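PDB 5CWD: designed helical repeat protein from Synthetic construct, which has no known natural function and was designed computationally as a helical repeat protein, probably to explore the range of repeat folds. Local coordinates for residues A[16-21]-A[25-30]; A[50-55]-A[73-78]; A[56-61]-A[95-100]; A[142-147]-A[151-156]. One frame throughout, in Å; residues are numbered along the deposited sequence.

Interaction 1: A[16-21]-A[25-30]; sequences RKAAES and EVAKQA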
# COMPACT_ATOMS: atom_id res chain seq x y z
N ARG A 16 2.91 1.77 10.68
CA ARG A 16 2.66 0.52 11.39
C ARG A 16 1.78 0.77 12.61
O ARG A 16 0.79 0.07 12.82
CB ARG A 16 3.98 -0.13 11.81
CG ARG A 16 4.67 -0.88 10.68
CD ARG A 16 5.59 -1.97 11.21
NE ARG A 16 6.11 -2.82 10.13
CZ ARG A 16 5.46 -3.84 9.58
NH1 ARG A 16 4.23 -4.15 10.00
NH2 ARG A 16 6.02 -4.54 8.62
N LYS A 17 2.14 1.77 13.41
CA LYS A 17 1.35 2.11 14.60
C LYS A 17 -0.08 2.46 14.24
O LYS A 17 -1.01 2.17 14.99
CB LYS A 17 2.00 3.27 15.36
CG LYS A 17 3.13 2.86 16.29
CD LYS A 17 3.67 4.06 17.05
CE LYS A 17 4.72 3.65 18.07
NZ LYS A 17 5.28 4.82 18.79
N ALA A 18 -0.26 3.10 13.08
CA ALA A 18 -1.60 3.44 12.60
C ALA A 18 -2.35 2.20 12.12
O ALA A 18 -3.56 2.10 12.29
CB ALA A 18 -1.51 4.47 11.50
N ALA A 19 -1.61 1.27 11.52
CA ALA A 19 -2.21 0.03 11.03
C ALA A 19 -2.62 -0.89 12.18
O ALA A 19 -3.67 -1.54 12.11
CB ALA A 19 -1.23 -0.69 10.11
N GLU A 20 -1.80 -0.96 13.22
CA GLU A 20 -2.09 -1.79 14.38
C GLU A 20 -3.37 -1.35 15.09
O GLU A 20 -4.17 -2.17 15.51
CB GLU A 20 -0.92 -1.77 15.36
CG GLU A 20 0.32 -2.49 14.85
CD GLU A 20 1.49 -2.40 15.81
OE1 GLU A 20 1.39 -1.65 16.80
OE2 GLU A 20 2.52 -3.07 15.56
N SER A 21 -3.54 -0.04 15.23
CA SER A 21 -4.73 0.51 15.89
C SER A 21 -5.91 0.54 14.94
O SER A 21 -5.74 0.70 13.73
CB SER A 21 -4.44 1.93 16.41
OG SER A 21 -4.23 2.84 15.34
N GLU A 25 -8.37 8.30 14.77
CA GLU A 25 -7.69 9.46 15.35
C GLU A 25 -6.21 9.16 15.56
O GLU A 25 -5.35 10.03 15.39
CB GLU A 25 -8.35 9.86 16.67
CG GLU A 25 -9.85 10.07 16.56
CD GLU A 25 -10.23 10.99 15.42
OE1 GLU A 25 -9.67 12.11 15.34
OE2 GLU A 25 -11.07 10.59 14.58
N VAL A 26 -5.92 7.91 15.91
CA VAL A 26 -4.54 7.46 16.06
C VAL A 26 -3.81 7.58 14.73
O VAL A 26 -2.68 8.07 14.67
CB VAL A 26 -4.49 6.00 16.56
CG1 VAL A 26 -3.05 5.53 16.70
CG2 VAL A 26 -5.22 5.87 17.89
N ALA A 27 -4.46 7.13 13.66
CA ALA A 27 -3.88 7.17 12.33
C ALA A 27 -3.66 8.62 11.88
O ALA A 27 -2.61 8.96 11.34
CB ALA A 27 -4.76 6.44 11.34
N LYS A 28 -4.66 9.46 12.11
CA LYS A 28 -4.56 10.88 11.78
C LYS A 28 -3.39 11.51 12.51
O LYS A 28 -2.57 12.21 11.91
CB LYS A 28 -5.86 11.61 12.12
CG LYS A 28 -7.09 11.08 11.40
CD LYS A 28 -8.37 11.74 11.90
CE LYS A 28 -9.60 11.05 11.34
NZ LYS A 28 -10.86 11.53 12.00
N GLN A 29 -3.32 11.26 13.82
CA GLN A 29 -2.22 11.75 14.64
C GLN A 29 -0.88 11.26 14.09
O GLN A 29 0.06 12.05 13.93
CB GLN A 29 -2.39 11.31 16.09
CG GLN A 29 -1.27 11.75 17.03
CD GLN A 29 -1.11 13.26 17.08
OE1 GLN A 29 -2.05 14.01 16.79
NE2 GLN A 29 0.08 13.72 17.45
N ALA A 30 -0.81 9.97 13.79
CA ALA A 30 0.39 9.36 13.24
C ALA A 30 0.82 10.07 11.95
O ALA A 30 1.99 10.39 11.76
CB ALA A 30 0.16 7.88 12.98
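Ala18 puts its methyl against the backbone of the facing helix: CB lies 3.7 Å from Ala27 CA, and it also reaches two methyls, those of Ala27 and Ala30, the latter at 4.1 Å between the CB atoms. Small side chains are what allow two helices to run this close, and here the axes of 16-20 and 25-30 approach to 8.4 Å and are almost exactly antiparallel, at 173°. The backbones come nearest at the same place, between Ala18 and Ala27.

Toward the turn the pairing changes character. Ser21, the first residue to leave helical geometry, meets Val26 with both its CB and its hydroxyl, and Val26 answers with its CG1 branch, which stands anti to the backbone N (chi1 179°), a setting that turns it onto Ser21. The Ser21 OG sits between its own backbone N and carbonyl carbon, at chi1 67°, a turn that brings it back over its own helix; from there OG donates to Ala18 O at 3.2 Å, approaching from above the carbonyl plane. If Ser21 were a glycine, the Ala18 carbonyl would probably lose this hydroxyl partner and Val26 CG1 much of the surface it rests on.

On the side of its helix turned from 16-21, Lys28 NZ bridges to Glu25 OE2 at 2.8 Å, a salt bridge one turn apart on the same helix. Beyond the pair, Ala19 packs on Ala59 and Val68, and Ala27 on Ala75, which joins it to the next two helices. Tight antiparallel helices linked by a short turn form an alpha-alpha hairpin, the recurring element of helical repeat proteins.

Interaction 2: A[50-55]-A[73-78]; sequences RSFCEA and AKACLE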
# COMPACT_ATOMS: atom_id res chain seq x y z
N ARG A 50 4.07 9.35 0.70
CA ARG A 50 4.32 8.21 -0.18
C ARG A 50 4.93 7.07 0.62
O ARG A 50 4.41 5.95 0.64
CB ARG A 50 5.24 8.61 -1.34
CG ARG A 50 5.68 7.45 -2.22
CD ARG A 50 6.74 7.89 -3.21
NE ARG A 50 6.23 8.89 -4.15
CZ ARG A 50 5.52 8.60 -5.23
NH1 ARG A 50 5.22 7.35 -5.53
NH2 ARG A 50 5.11 9.58 -6.02
N SER A 51 6.05 7.36 1.27
CA SER A 51 6.75 6.36 2.08
C SER A 51 5.82 5.82 3.17
O SER A 51 5.86 4.63 3.52
CB SER A 51 8.01 6.95 2.70
OG SER A 51 8.84 5.95 3.26
N PHE A 52 4.98 6.70 3.71
CA PHE A 52 3.97 6.32 4.69
C PHE A 52 2.99 5.30 4.11
O PHE A 52 2.72 4.27 4.72
CB PHE A 52 3.21 7.55 5.20
CG PHE A 52 2.34 7.28 6.39
CD1 PHE A 52 1.10 6.69 6.25
CD2 PHE A 52 2.76 7.63 7.67
CE1 PHE A 52 0.30 6.44 7.34
CE2 PHE A 52 1.96 7.39 8.76
CZ PHE A 52 0.73 6.80 8.60
N CYS A 53 2.47 5.61 2.92
CA CYS A 53 1.51 4.73 2.26
C CYS A 53 2.13 3.38 1.91
O CYS A 53 1.52 2.34 2.11
CB CYS A 53 0.96 5.38 1.00
SG CYS A 53 -0.23 6.69 1.32
N GLU A 54 3.35 3.42 1.36
CA GLU A 54 4.05 2.18 1.04
C GLU A 54 4.30 1.35 2.30
O GLU A 54 4.06 0.14 2.32
CB GLU A 54 5.36 2.48 0.31
CG GLU A 54 5.16 3.10 -1.06
CD GLU A 54 6.46 3.28 -1.82
OE1 GLU A 54 7.54 3.15 -1.21
OE2 GLU A 54 6.40 3.54 -3.04
N ALA A 55 4.77 2.01 3.36
CA ALA A 55 4.97 1.33 4.64
C ALA A 55 3.65 0.75 5.15
O ALA A 55 3.60 -0.37 5.65
CB ALA A 55 5.55 2.28 5.66
N ALA A 73 -5.43 1.52 4.46
CA ALA A 73 -5.97 2.28 3.34
C ALA A 73 -6.34 3.69 3.77
O ALA A 73 -5.78 4.68 3.28
CB ALA A 73 -7.18 1.57 2.76
N LYS A 74 -7.29 3.78 4.71
CA LYS A 74 -7.76 5.08 5.16
C LYS A 74 -6.60 5.93 5.68
O LYS A 74 -6.55 7.13 5.42
CB LYS A 74 -8.83 4.94 6.24
CG LYS A 74 -9.23 6.28 6.86
CD LYS A 74 -10.71 6.37 7.18
CE LYS A 74 -11.09 7.78 7.60
NZ LYS A 74 -12.56 7.94 7.77
N ALA A 75 -5.68 5.30 6.40
CA ALA A 75 -4.51 6.00 6.93
C ALA A 75 -3.67 6.60 5.81
O ALA A 75 -3.29 7.77 5.86
CB ALA A 75 -3.67 5.07 7.78
N CYS A 76 -3.37 5.77 4.81
CA CYS A 76 -2.65 6.24 3.63
C CYS A 76 -3.36 7.43 3.02
O CYS A 76 -2.75 8.48 2.76
CB CYS A 76 -2.52 5.12 2.60
SG CYS A 76 -1.96 5.68 0.98
N LEU A 77 -4.66 7.28 2.79
CA LEU A 77 -5.44 8.37 2.22
C LEU A 77 -5.49 9.56 3.18
O LEU A 77 -5.62 10.70 2.74
CB LEU A 77 -6.85 7.89 1.87
CG LEU A 77 -6.90 6.75 0.85
CD1 LEU A 77 -8.33 6.28 0.65
CD2 LEU A 77 -6.27 7.17 -0.47
N GLU A 78 -5.38 9.28 4.47
CA GLU A 78 -5.42 10.34 5.47
C GLU A 78 -4.17 11.20 5.38
O GLU A 78 -4.26 12.42 5.23
CB GLU A 78 -5.54 9.77 6.89
CG GLU A 78 -6.82 10.17 7.60
CD GLU A 78 -6.91 11.66 7.84
OE1 GLU A 78 -5.85 12.31 7.99
OE2 GLU A 78 -8.04 12.19 7.88
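Cys53 and Cys76 carry the covalent part of this contact, a disulfide with 2.0 Å between Cys53 SG and Cys76 SG. The two sulfurs arrive by different routes. In Cys53 the sulfur lies opposite the carbonyl carbon, beside the backbone N, whereas in Cys76 it lies opposite the backbone N (chi1 168°). The torsion about the S-S bond is 96°, near the right angle that disulfides prefer and right-handed in sense. It joins backbones that already lie close, for Cys53 CA and Cys76 CA, 4.6 Å apart, are the nearest pair of the two segments.

Both cysteines sit in the interior of helices, on 45-63 and 66-83, which run in roughly opposing directions as the two arms of an alpha-alpha hairpin in this designed repeat protein. The bond thus staples the arms together partway along their length, well away from the turn that connects them. Cys95 and Cys118 form a disulfide with the same spacing in sequence.

The apolar part is carried by the Phe52 ring. With CG opposite the backbone N (chi1 -169°), the ring swings across toward the partner helix, and its CE1 atom comes to 4.2 Å from Ala75 CB and 4.1 Å from Ala75 O, the carbonyl approaching obliquely. The ring is also packed by Ala14 and Ala15 of helix 4-20 and by Cys34 of helix 24-40. On another flank Cys53 touches Ser93, while Cys76 touches Ala90 and Phe94, all from helix 87-105.

Interaction 3: A[56-61]-A[95-100]; sequences AARAAA and CEAAAR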
# COMPACT_ATOMS: atom_id res chain seq x y z
N ALA A 56 2.58 1.53 5.01
CA ALA A 56 1.25 1.13 5.45
C ALA A 56 0.77 -0.11 4.71
O ALA A 56 0.24 -1.04 5.31
CB ALA A 56 0.27 2.27 5.27
N ALA A 57 0.96 -0.11 3.39
CA ALA A 57 0.62 -1.28 2.59
C ALA A 57 1.46 -2.47 3.02
O ALA A 57 0.94 -3.58 3.20
CB ALA A 57 0.84 -0.98 1.11
N ARG A 58 2.76 -2.25 3.20
CA ARG A 58 3.66 -3.29 3.68
C ARG A 58 3.13 -3.90 4.98
O ARG A 58 3.05 -5.12 5.11
CB ARG A 58 5.06 -2.72 3.91
CG ARG A 58 6.15 -3.49 3.19
CD ARG A 58 7.51 -2.86 3.43
NE ARG A 58 7.53 -1.44 3.07
CZ ARG A 58 7.52 -0.98 1.82
NH1 ARG A 58 7.47 -1.82 0.80
NH2 ARG A 58 7.54 0.32 1.60
N ALA A 59 2.77 -3.04 5.93
CA ALA A 59 2.23 -3.48 7.21
C ALA A 59 0.95 -4.28 7.02
O ALA A 59 0.82 -5.40 7.52
CB ALA A 59 1.98 -2.29 8.12
N ALA A 60 -0.01 -3.69 6.30
CA ALA A 60 -1.29 -4.34 6.05
C ALA A 60 -1.08 -5.70 5.40
O ALA A 60 -1.84 -6.64 5.65
CB ALA A 60 -2.16 -3.47 5.17
N ALA A 61 -0.07 -5.81 4.55
CA ALA A 61 0.27 -7.09 3.95
C ALA A 61 0.81 -8.06 5.00
O ALA A 61 0.27 -9.15 5.18
CB ALA A 61 1.29 -6.91 2.83
N CYS A 95 -0.97 0.34 -3.68
CA CYS A 95 -1.22 -0.90 -4.41
C CYS A 95 0.07 -1.57 -4.86
O CYS A 95 0.27 -2.76 -4.64
CB CYS A 95 -2.10 -0.63 -5.63
SG CYS A 95 -3.82 -0.25 -5.22
N GLU A 96 0.95 -0.80 -5.50
CA GLU A 96 2.23 -1.34 -5.97
C GLU A 96 3.04 -1.92 -4.80
O GLU A 96 3.50 -3.07 -4.87
CB GLU A 96 3.02 -0.26 -6.70
CG GLU A 96 2.39 0.16 -8.03
CD GLU A 96 3.09 1.35 -8.67
OE1 GLU A 96 3.98 1.95 -8.03
OE2 GLU A 96 2.74 1.69 -9.82
N ALA A 97 3.20 -1.14 -3.74
CA ALA A 97 3.93 -1.60 -2.56
C ALA A 97 3.28 -2.86 -1.98
O ALA A 97 3.97 -3.79 -1.56
CB ALA A 97 3.99 -0.51 -1.51
N ALA A 98 1.95 -2.88 -1.96
CA ALA A 98 1.21 -4.03 -1.48
C ALA A 98 1.50 -5.26 -2.34
O ALA A 98 1.71 -6.35 -1.82
CB ALA A 98 -0.28 -3.74 -1.47
N ALA A 99 1.49 -5.07 -3.65
CA ALA A 99 1.77 -6.16 -4.57
C ALA A 99 3.18 -6.68 -4.36
O ALA A 99 3.41 -7.89 -4.33
CB ALA A 99 1.58 -5.71 -6.01
N ARG A 100 4.13 -5.76 -4.21
CA ARG A 100 5.52 -6.14 -3.97
C ARG A 100 5.65 -6.94 -2.68
O ARG A 100 6.25 -8.02 -2.67
CB ARG A 100 6.42 -4.91 -3.93
CG ARG A 100 6.68 -4.31 -5.30
CD ARG A 100 7.78 -3.27 -5.27
NE ARG A 100 7.32 -1.99 -4.72
CZ ARG A 100 6.70 -1.05 -5.42
NH1 ARG A 100 6.46 -1.21 -6.72
NH2 ARG A 100 6.33 0.08 -4.82
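Arg58 swings its side chain away from its own helix with chi1 at -126°, runs straight through the next bond, and then turns at chi3 (-54°), which carries the guanidinium across to Ala97. Its NH1 ends 4.4 Å from Ala97 CB, an oblique approach that brings the charged end beside a methyl at the border of the contact. This is the packing of one helical hairpin on the next in a repeat protein: helices 45-63 and 87-105, which belong to successive hairpins along the chain, cross here with the directions of their short segments 40° apart.

Alanines do the rest. Ala57 points its methyl at the other helix, where it meets two neighbours at once: CB lies 4.1 Å from Ala97 CB and 3.9 Å from Ala98 CB. Because no longer side chain intervenes, the short helical axes close to 8.0 Å, and the backbones are nearest where Ala57 faces Ala98. No hydrogen bond spans the two segments, and apolar contact between methyls holds them.

A little outside this core lies a cluster of charge. Arg58 NH1 and Arg100 NE are 5.5 Å apart, while the carboxylate of Glu54 makes long, weak ion pairs with both arginines, which probably offsets their like charges. Helix 4-20 covers the far flank through Ala15, Ala19 and Arg16, and Phe94 packs on Ala56 and Ala57. Arg100 itself folds back along its own helix rather than reaching across. One face of its guanidinium rests on the backbone, with Glu96 C lying 3.7 Å from the plane over its centre.

Interaction 4: A[142-147]-A[151-156]; sequences RAAKES and EVEKIA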
# COMPACT_ATOMS: atom_id res chain seq x y z
N ARG A 142 6.27 -7.01 -12.59
CA ARG A 142 7.49 -6.21 -12.64
C ARG A 142 8.50 -6.74 -11.64
O ARG A 142 9.66 -6.96 -11.98
CB ARG A 142 7.19 -4.73 -12.36
CG ARG A 142 8.34 -3.79 -12.71
CD ARG A 142 8.28 -3.39 -14.18
NE ARG A 142 9.49 -2.68 -14.61
CZ ARG A 142 10.57 -3.27 -15.11
NH1 ARG A 142 10.61 -4.59 -15.26
NH2 ARG A 142 11.61 -2.54 -15.48
N ALA A 143 8.05 -6.93 -10.40
CA ALA A 143 8.91 -7.50 -9.36
C ALA A 143 9.46 -8.85 -9.80
O ALA A 143 10.67 -9.09 -9.73
CB ALA A 143 8.14 -7.64 -8.06
N ALA A 144 8.57 -9.72 -10.26
CA ALA A 144 8.97 -11.05 -10.72
C ALA A 144 10.04 -10.96 -11.80
O ALA A 144 11.03 -11.70 -11.76
CB ALA A 144 7.77 -11.80 -11.25
N LYS A 145 9.84 -10.08 -12.77
CA LYS A 145 10.81 -9.90 -13.84
C LYS A 145 12.14 -9.36 -13.33
O LYS A 145 13.20 -9.85 -13.70
CB LYS A 145 10.25 -8.97 -14.92
CG LYS A 145 9.18 -9.61 -15.80
CD LYS A 145 9.77 -10.68 -16.71
CE LYS A 145 8.69 -11.52 -17.36
NZ LYS A 145 9.26 -12.65 -18.15
N GLU A 146 12.06 -8.35 -12.46
CA GLU A 146 13.26 -7.75 -11.89
C GLU A 146 14.07 -8.79 -11.11
O GLU A 146 15.30 -8.80 -11.16
CB GLU A 146 12.89 -6.58 -10.98
CG GLU A 146 12.46 -5.33 -11.72
CD GLU A 146 12.08 -4.19 -10.79
OE1 GLU A 146 11.09 -3.48 -11.08
OE2 GLU A 146 12.78 -4.00 -9.76
N SER A 147 13.37 -9.66 -10.38
CA SER A 147 14.04 -10.74 -9.66
C SER A 147 14.67 -11.74 -10.61
O SER A 147 15.63 -12.42 -10.25
CB SER A 147 13.05 -11.45 -8.73
OG SER A 147 12.75 -10.65 -7.60
N GLU A 151 9.94 -18.76 -9.58
CA GLU A 151 9.22 -19.03 -8.34
C GLU A 151 8.54 -17.76 -7.84
O GLU A 151 7.55 -17.83 -7.10
CB GLU A 151 10.17 -19.60 -7.28
CG GLU A 151 9.48 -20.19 -6.04
CD GLU A 151 8.90 -21.57 -6.28
OE1 GLU A 151 8.90 -22.04 -7.44
OE2 GLU A 151 8.45 -22.20 -5.30
N VAL A 152 9.06 -16.61 -8.24
CA VAL A 152 8.44 -15.33 -7.94
C VAL A 152 7.33 -15.04 -8.94
O VAL A 152 6.26 -14.52 -8.59
CB VAL A 152 9.46 -14.18 -7.98
CG1 VAL A 152 8.82 -12.88 -7.53
CG2 VAL A 152 10.66 -14.51 -7.10
N GLU A 153 7.58 -15.39 -10.20
CA GLU A 153 6.59 -15.24 -11.25
C GLU A 153 5.34 -16.03 -10.90
O GLU A 153 4.22 -15.63 -11.23
CB GLU A 153 7.16 -15.70 -12.60
CG GLU A 153 6.38 -15.19 -13.80
CD GLU A 153 7.05 -15.50 -15.12
OE1 GLU A 153 8.15 -16.09 -15.11
OE2 GLU A 153 6.47 -15.16 -16.17
N LYS A 154 5.53 -17.15 -10.21
CA LYS A 154 4.41 -17.95 -9.73
C LYS A 154 3.48 -17.16 -8.81
O LYS A 154 2.31 -16.95 -9.13
CB LYS A 154 4.92 -19.19 -9.00
CG LYS A 154 5.69 -20.16 -9.89
CD LYS A 154 5.70 -21.57 -9.32
CE LYS A 154 6.24 -22.56 -10.34
NZ LYS A 154 5.97 -23.97 -9.96
N ILE A 155 4.00 -16.73 -7.67
CA ILE A 155 3.20 -15.97 -6.71
C ILE A 155 2.69 -14.68 -7.35
O ILE A 155 1.61 -14.19 -7.01
CB ILE A 155 4.00 -15.64 -5.42
CG1 ILE A 155 3.10 -14.96 -4.38
CG2 ILE A 155 5.22 -14.78 -5.73
CD1 ILE A 155 2.12 -15.90 -3.71
N ALA A 156 3.47 -14.12 -8.27
CA ALA A 156 3.01 -12.96 -9.03
C ALA A 156 1.74 -13.30 -9.82
O ALA A 156 0.74 -12.56 -9.75
CB ALA A 156 4.10 -12.48 -9.97
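An alpha-alpha hairpin closes the C-terminal end of this repeat protein, and Ala144 sits at the heart of its contact with Glu153, Val152 and Ala156. The two short axes are antiparallel, 178° apart, and come within 8.3 Å. Ala144 CB lies 3.6 Å from Glu153 CA, nestled against the backbone of the partner helix, and 3.9 Å from Ala156 CB. Val152 supplies the larger side chain. Its CG1, opposite the backbone N at chi1 -174°, reaches Ala144 CA at 3.7 Å, while the other branch, CG2, meets Ser147 CB at 4.2 Å nearer the turn.

The polar fringe is looser. Glu153 extends in the direction of Lys145, whose side chain bends back toward the partner helix, but Lys145 NZ and Glu153 OE2 remain 4.2 Å apart, beyond a salt bridge, so their attraction is probably modest.

The start of the second helix is tied by a hydrogen bond between Val152 N and Asp149 OD1. These last two helices, 129-147 and 150-167, end the row; helix 87-105 packs on the first of them, and the centre of this contact lies about 18 Å from the centre of the chain.

Reading from the N terminus, interaction 1 closes a short loop between helices 4-20 and 24-40. Interactions 2 and 3 follow and cross, their segments alternating along the chain: both start on helix 45-63, but 50-55 returns to 73-78 on helix 66-83, and 56-61 skips on to 95-100 on helix 87-105. The former fastens a hairpin to itself, the latter joins it to the next. Contacts 1 and 2 touch through Ala27 and Ala75, 1 and 3 through Ala19 and Ala59, and 2 and 3 through Glu54 and Ala97. Interaction 4 closes another short loop at the far end, its centre about 31 Å from that of interaction 1.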